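Local structure of protein involved in catabolism of external DNA (Legionella pneumophila subsp. pneumophila, 2OO3) at residues H43-G47 and T124-L129; S217-I223 and G239-P245. The protein probably methylates N6 of adenine 2030 in 23S ribosomal RNA, with S-adenosyl-L-methionine as methyl donor. All coordinates share one frame. Where two conformers were deposited one is given. Residues are numbered along the deposited sequence.

Contact 1: H43-G47 and T124-L129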
loop_
_atom_site.group_PDB
_atom_site.type_symbol
_atom_site.label_atom_id
_atom_site.label_comp_id
_atom_site.label_asym_id
_atom_site.label_seq_id
_atom_site.Cartn_x
_atom_site.Cartn_y
_atom_site.Cartn_z
ATOM N N HIS A 43 -4.395 8.912 0.051
ATOM C CA HIS A 43 -5.434 8.595 1.043
ATOM C C HIS A 43 -4.710 8.124 2.319
ATOM O O HIS A 43 -4.608 6.893 2.567
ATOM C CB HIS A 43 -6.345 7.443 0.575
ATOM C CG HIS A 43 -7.103 7.685 -0.698
ATOM N ND1 HIS A 43 -6.521 7.593 -1.943
ATOM C CD2 HIS A 43 -8.419 7.938 -0.917
ATOM C CE1 HIS A 43 -7.438 7.813 -2.878
ATOM N NE2 HIS A 43 -8.596 8.036 -2.282
ATOM N N SER A 44 -4.193 9.051 3.126
ATOM C CA SER A 44 -3.349 8.671 4.262
ATOM C C SER A 44 -4.053 8.106 5.506
ATOM O O SER A 44 -3.412 7.442 6.327
ATOM C CB SER A 44 -2.465 9.850 4.675
ATOM O OG SER A 44 -1.736 10.290 3.555
ATOM N N GLY A 45 -5.337 8.404 5.671
ATOM C CA GLY A 45 -6.085 7.987 6.849
ATOM C C GLY A 45 -5.552 8.628 8.127
ATOM O O GLY A 45 -4.962 9.700 8.095
ATOM N N ARG A 46 -5.733 7.984 9.269
ATOM C CA ARG A 46 -5.327 8.614 10.526
ATOM C C ARG A 46 -3.903 8.242 10.931
ATOM O O ARG A 46 -3.353 8.832 11.863
ATOM C CB ARG A 46 -6.321 8.286 11.633
ATOM C CG ARG A 46 -6.419 6.825 11.935
ATOM C CD ARG A 46 -7.323 6.551 13.136
ATOM N NE ARG A 46 -8.682 7.063 12.961
ATOM C CZ ARG A 46 -9.559 7.200 13.957
ATOM N NH1 ARG A 46 -9.212 6.865 15.205
ATOM N NH2 ARG A 46 -10.774 7.677 13.711
ATOM N N GLY A 47 -3.294 7.281 10.244
ATOM C CA GLY A 47 -1.843 7.013 10.423
ATOM C C GLY A 47 -1.465 5.906 11.412
ATOM O O GLY A 47 -0.480 5.244 11.226
ATOM N N THR A 124 -11.784 14.326 10.877
ATOM C CA THR A 124 -11.373 13.592 12.080
ATOM C C THR A 124 -10.084 12.814 11.832
ATOM O O THR A 124 -9.164 12.843 12.670
ATOM C CB THR A 124 -12.470 12.621 12.581
ATOM O OG1 THR A 124 -13.657 13.375 12.853
ATOM C CG2 THR A 124 -12.022 11.926 13.872
ATOM N N GLU A 125 -10.036 12.114 10.698
ATOM C CA GLU A 125 -8.868 11.327 10.325
ATOM C C GLU A 125 -7.642 12.239 10.155
ATOM O O GLU A 125 -6.554 11.962 10.677
ATOM C CB GLU A 125 -9.128 10.547 9.032
ATOM C CG GLU A 125 -10.309 9.568 9.144
ATOM C CD GLU A 125 -10.252 8.776 10.440
ATOM O OE1 GLU A 125 -9.398 7.872 10.545
ATOM O OE2 GLU A 125 -11.025 9.096 11.377
ATOM N N TYR A 126 -7.841 13.332 9.430
ATOM C CA TYR A 126 -6.787 14.321 9.244
ATOM C C TYR A 126 -6.260 14.839 10.584
ATOM O O TYR A 126 -5.041 14.961 10.775
ATOM C CB TYR A 126 -7.281 15.464 8.356
ATOM C CG TYR A 126 -6.414 16.699 8.441
ATOM C CD1 TYR A 126 -5.223 16.797 7.697
ATOM C CD2 TYR A 126 -6.783 17.771 9.254
ATOM C CE1 TYR A 126 -4.412 17.968 7.783
ATOM C CE2 TYR A 126 -6.004 18.905 9.345
ATOM C CZ TYR A 126 -4.818 18.996 8.602
ATOM O OH TYR A 126 -4.054 20.136 8.724
ATOM N N ASN A 127 -7.170 15.143 11.520
ATOM C CA ASN A 127 -6.740 15.651 12.816
ATOM C C ASN A 127 -5.898 14.645 13.590
ATOM O O ASN A 127 -4.987 15.051 14.309
ATOM C CB ASN A 127 -7.919 16.142 13.687
ATOM C CG ASN A 127 -8.506 17.487 13.207
ATOM O OD1 ASN A 127 -9.721 17.613 13.096
ATOM N ND2 ASN A 127 -7.658 18.478 12.925
ATOM N N PHE A 128 -6.179 13.348 13.426
ATOM C CA PHE A 128 -5.351 12.314 14.057
ATOM C C PHE A 128 -4.010 12.191 13.368
ATOM O O PHE A 128 -3.009 11.978 14.004
ATOM C CB PHE A 128 -6.027 10.945 14.026
ATOM C CG PHE A 128 -7.019 10.720 15.123
ATOM C CD1 PHE A 128 -6.596 10.497 16.435
ATOM C CD2 PHE A 128 -8.384 10.657 14.838
ATOM C CE1 PHE A 128 -7.536 10.270 17.452
ATOM C CE2 PHE A 128 -9.335 10.429 15.847
ATOM C CZ PHE A 128 -8.908 10.240 17.156
ATOM N N LEU A 129 -3.999 12.331 12.052
ATOM C CA LEU A 129 -2.756 12.259 11.267
ATOM C C LEU A 129 -1.759 13.379 11.635
ATOM O O LEU A 129 -0.538 13.208 11.535
ATOM C CB LEU A 129 -3.108 12.352 9.781
ATOM C CG LEU A 129 -2.009 12.061 8.749
ATOM C CD1 LEU A 129 -1.510 10.620 8.886
ATOM C CD2 LEU A 129 -2.621 12.294 7.393
HETATM O O HOH W 1 -8.337 6.427 8.588
#

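Contact 2: S217-I223 and G239-P245. With SO4 (sulfate ion), chain C.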
loop_
_atom_site.group_PDB
_atom_site.type_symbol
_atom_site.label_atom_id
_atom_site.label_comp_id
_atom_site.label_asym_id
_atom_site.label_seq_id
_atom_site.Cartn_x
_atom_site.Cartn_y
_atom_site.Cartn_z
ATOM N N SER A 217 0.513 2.065 -19.070
ATOM C CA SER A 217 1.883 1.656 -19.252
ATOM C C SER A 217 1.994 0.149 -19.231
ATOM O O SER A 217 1.278 -0.543 -18.504
ATOM C CB SER A 217 2.776 2.267 -18.148
ATOM O OG SER A 217 4.104 1.816 -18.296
ATOM N N SER A 218 2.901 -0.353 -20.050
ATOM C CA SER A 218 3.222 -1.762 -20.108
ATOM C C SER A 218 4.381 -2.115 -19.178
ATOM O O SER A 218 4.750 -3.301 -19.041
ATOM C CB SER A 218 3.649 -2.097 -21.529
ATOM O OG SER A 218 4.677 -1.192 -21.880
ATOM N N LYS A 219 4.985 -1.118 -18.539
ATOM C CA LYS A 219 6.052 -1.447 -17.576
ATOM C C LYS A 219 5.347 -1.558 -16.231
ATOM O O LYS A 219 5.387 -0.620 -15.403
ATOM C CB LYS A 219 7.130 -0.362 -17.499
ATOM C CG LYS A 219 7.975 -0.183 -18.766
ATOM C CD LYS A 219 9.144 0.773 -18.469
ATOM C CE LYS A 219 9.297 1.821 -19.539
ATOM N NZ LYS A 219 8.307 2.928 -19.397
ATOM N N SER A 220 4.674 -2.682 -16.025
ATOM C CA SER A 220 3.719 -2.786 -14.916
ATOM C C SER A 220 3.761 -4.190 -14.324
ATOM O O SER A 220 4.181 -5.152 -14.995
ATOM C CB SER A 220 2.311 -2.510 -15.461
ATOM O OG SER A 220 1.924 -3.550 -16.359
ATOM N N VAL A 221 3.368 -4.315 -13.064
ATOM C CA VAL A 221 3.119 -5.622 -12.492
ATOM C C VAL A 221 1.817 -5.545 -11.706
ATOM O O VAL A 221 1.502 -4.510 -11.069
ATOM C CB VAL A 221 4.341 -6.193 -11.685
ATOM C CG1 VAL A 221 4.673 -5.330 -10.442
ATOM C CG2 VAL A 221 4.071 -7.619 -11.240
ATOM N N ARG A 222 1.034 -6.611 -11.801
ATOM C CA ARG A 222 -0.191 -6.721 -11.041
ATOM C C ARG A 222 -0.006 -7.887 -10.091
ATOM O O ARG A 222 0.458 -8.945 -10.520
ATOM C CB ARG A 222 -1.356 -6.989 -12.001
ATOM C CG ARG A 222 -2.463 -7.766 -11.331
ATOM C CD ARG A 222 -3.769 -7.632 -12.033
ATOM N NE ARG A 222 -3.906 -8.470 -13.202
ATOM C CZ ARG A 222 -4.946 -9.293 -13.422
ATOM N NH1 ARG A 222 -5.942 -9.431 -12.539
ATOM N NH2 ARG A 222 -4.993 -9.990 -14.543
ATOM N N ILE A 223 -0.291 -7.685 -8.802
ATOM C CA ILE A 223 -0.249 -8.767 -7.837
ATOM C C ILE A 223 -1.622 -8.885 -7.157
ATOM O O ILE A 223 -2.310 -7.876 -6.941
ATOM C CB ILE A 223 0.896 -8.563 -6.824
ATOM C CG1 ILE A 223 0.626 -7.333 -5.948
ATOM C CG2 ILE A 223 2.240 -8.423 -7.589
ATOM C CD1 ILE A 223 1.604 -7.189 -4.732
ATOM N N GLY A 239 -5.702 -6.603 -4.628
ATOM C CA GLY A 239 -4.473 -6.584 -5.423
ATOM C C GLY A 239 -3.772 -5.266 -5.389
ATOM O O GLY A 239 -4.289 -4.294 -4.800
ATOM N N LEU A 240 -2.577 -5.234 -5.972
ATOM C CA LEU A 240 -1.903 -3.941 -6.247
ATOM C C LEU A 240 -1.373 -3.907 -7.677
ATOM O O LEU A 240 -0.946 -4.925 -8.221
ATOM C CB LEU A 240 -0.796 -3.610 -5.217
ATOM C CG LEU A 240 -1.274 -3.525 -3.750
ATOM C CD1 LEU A 240 -0.937 -4.810 -2.972
ATOM C CD2 LEU A 240 -0.650 -2.341 -3.048
ATOM N N TRP A 241 -1.469 -2.732 -8.284
ATOM C CA TRP A 241 -0.985 -2.487 -9.623
ATOM C C TRP A 241 0.180 -1.511 -9.492
ATOM O O TRP A 241 0.023 -0.437 -8.907
ATOM C CB TRP A 241 -2.106 -1.893 -10.490
ATOM C CG TRP A 241 -1.666 -1.779 -11.932
ATOM C CD1 TRP A 241 -0.791 -0.876 -12.456
ATOM C CD2 TRP A 241 -2.060 -2.626 -13.004
ATOM N NE1 TRP A 241 -0.620 -1.095 -13.806
ATOM C CE2 TRP A 241 -1.386 -2.175 -14.163
ATOM C CE3 TRP A 241 -2.924 -3.734 -13.101
ATOM C CZ2 TRP A 241 -1.544 -2.794 -15.420
ATOM C CZ3 TRP A 241 -3.088 -4.353 -14.374
ATOM C CH2 TRP A 241 -2.384 -3.885 -15.497
ATOM N N ILE A 242 1.352 -1.903 -9.993
ATOM C CA ILE A 242 2.551 -1.083 -9.835
ATOM C C ILE A 242 3.090 -0.738 -11.205
ATOM O O ILE A 242 3.268 -1.624 -12.041
ATOM C CB ILE A 242 3.655 -1.787 -8.951
ATOM C CG1 ILE A 242 3.100 -2.066 -7.542
ATOM C CG2 ILE A 242 4.898 -0.894 -8.847
ATOM C CD1 ILE A 242 3.817 -3.100 -6.751
ATOM N N ILE A 243 3.261 0.554 -11.443
ATOM C CA ILE A 243 3.925 1.059 -12.642
ATOM C C ILE A 243 5.365 1.412 -12.291
ATOM O O ILE A 243 5.630 2.058 -11.271
ATOM C CB ILE A 243 3.225 2.304 -13.180
ATOM C CG1 ILE A 243 1.756 1.960 -13.522
ATOM C CG2 ILE A 243 3.966 2.876 -14.433
ATOM C CD1 ILE A 243 0.847 3.204 -13.826
ATOM N N ASN A 244 6.279 0.963 -13.141
ATOM C CA ASN A 244 7.717 1.081 -12.927
ATOM C C ASN A 244 8.186 0.311 -11.698
ATOM O O ASN A 244 8.888 0.853 -10.841
ATOM C CB ASN A 244 8.103 2.564 -12.905
ATOM C CG ASN A 244 7.863 3.222 -14.271
ATOM O OD1 ASN A 244 8.081 2.596 -15.323
ATOM N ND2 ASN A 244 7.404 4.465 -14.264
ATOM N N PRO A 245 7.789 -0.974 -11.595
ATOM C CA PRO A 245 8.224 -1.659 -10.396
ATOM C C PRO A 245 9.747 -1.881 -10.389
ATOM O O PRO A 245 10.378 -1.959 -11.470
ATOM C CB PRO A 245 7.483 -2.997 -10.463
ATOM C CG PRO A 245 7.287 -3.237 -11.953
ATOM C CD PRO A 245 6.989 -1.844 -12.489
HETATM S S SO4 C . 5.256 2.303 -21.800
HETATM O O1 SO4 C . 5.730 2.030 -20.448
HETATM O O2 SO4 C . 4.682 3.648 -21.828
HETATM O O3 SO4 C . 6.397 2.230 -22.711
HETATM O O4 SO4 C . 4.221 1.359 -22.205
HETATM O O HOH W 2 -0.041 0.323 -16.173
HETATM O O HOH W 3 6.408 3.267 -17.584
#

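Contact 1: H43-G47 and T124-L129
Segment 43-47 is an irregular loop that follows strand 38-41 and runs past one side of helix 123-129, coming closest where the CA atoms of R46 and E125 lie 4.5 Å apart. No backbone hydrogen bond crosses between the two; the main chains meet through CA-H...O contacts, R46 CA to E125 O at 3.6 Å and L129 CA to R46 O at 3.5 Å. Two glycines shape the loop: the positive phi of G45 favours glycine by itself, while at G47 a CB would be jammed against the preceding carbonyl and crowd L129 CD1, so its absence permits the close approach. R46 dominates the side-chain contact. Its NE donates to E125 OE1 (2.6 Å) and its NH2 to E125 OE2 (2.7 Å), a two-pronged salt bridge at the edge of the guanidinium. One face of the same group lies flat on the F128 ring, with centres 4.2 Å apart and planes at 23°, giving an off-centre cation-pi stack. A water accepts weakly from R46 N and donates to E125 OE1. On the buried side, L129 CD2 packs 3.7 Å from S44 CB. The arrangement fits a Rossmann-like methyltransferase, in which the loops after the first two parallel strands frame the cofactor pocket: H43 is a predicted S-adenosyl-L-methionine ligand, and G45 N hydrogen-bonds E120, another predicted ligand.

Contact 2: S217-I223 and G239-P245
Strands 220-223 and 239-243 pair antiparallel, and their side chains alternate between two faces. The p rotamer of V221 sets CG1 over the neighbouring strand, 4.0 Å from I242 CB and 3.7 Å from P245 CB; farther along this face, I223 CD1 meets L240 CD1 at 3.9 Å, and helix 249-263 packs over V221, I223 and I242. On the other face, W241 (chi1 t) leans across the pairing, its NE1 3.7 Å from S220 CB and its CE3 3.8 Å from R222 CB. Just before strand 220-226, S217 OG accepts from K219 N (3.1 Å) in an ST turn, and K219 curls so that NZ reaches sulfate O1 at 2.9 Å. G239 has no CB, which would clash with I223 O. Main-chain hydrogen bonds such as I242 N to V221 O (2.8 Å) join two strands with an apolar face of V221, I223, L240 and I242, and a mixed face on which R222 is neutralised by E274 and E224, while polar groups at one end hold an anion probably acquired from the crystallisation liquor.

How the contacts relate
Contact 1 closes before contact 2 opens along the chain, and the two lie on opposite sides of its centre, with centres 27 Å apart and nearest atoms about 12 Å apart. The same eight-stranded mixed sheet relates them. Contact 1 joins the loop after strand 38-41 to the helix after strand 115-119, two neighbouring strands in the parallel part. Contact 2 is the pairing of strands 220-226 and 237-243, a hairpin in the antiparallel part beyond strand 193-200. Through H43 and the nearby E120, contact 1 borders the predicted cofactor pocket, whereas contact 2 pairs two strands of the sheet's antiparallel part, where L240 lies about 7 Å from D166, the predicted proton acceptor, side chain to side chain.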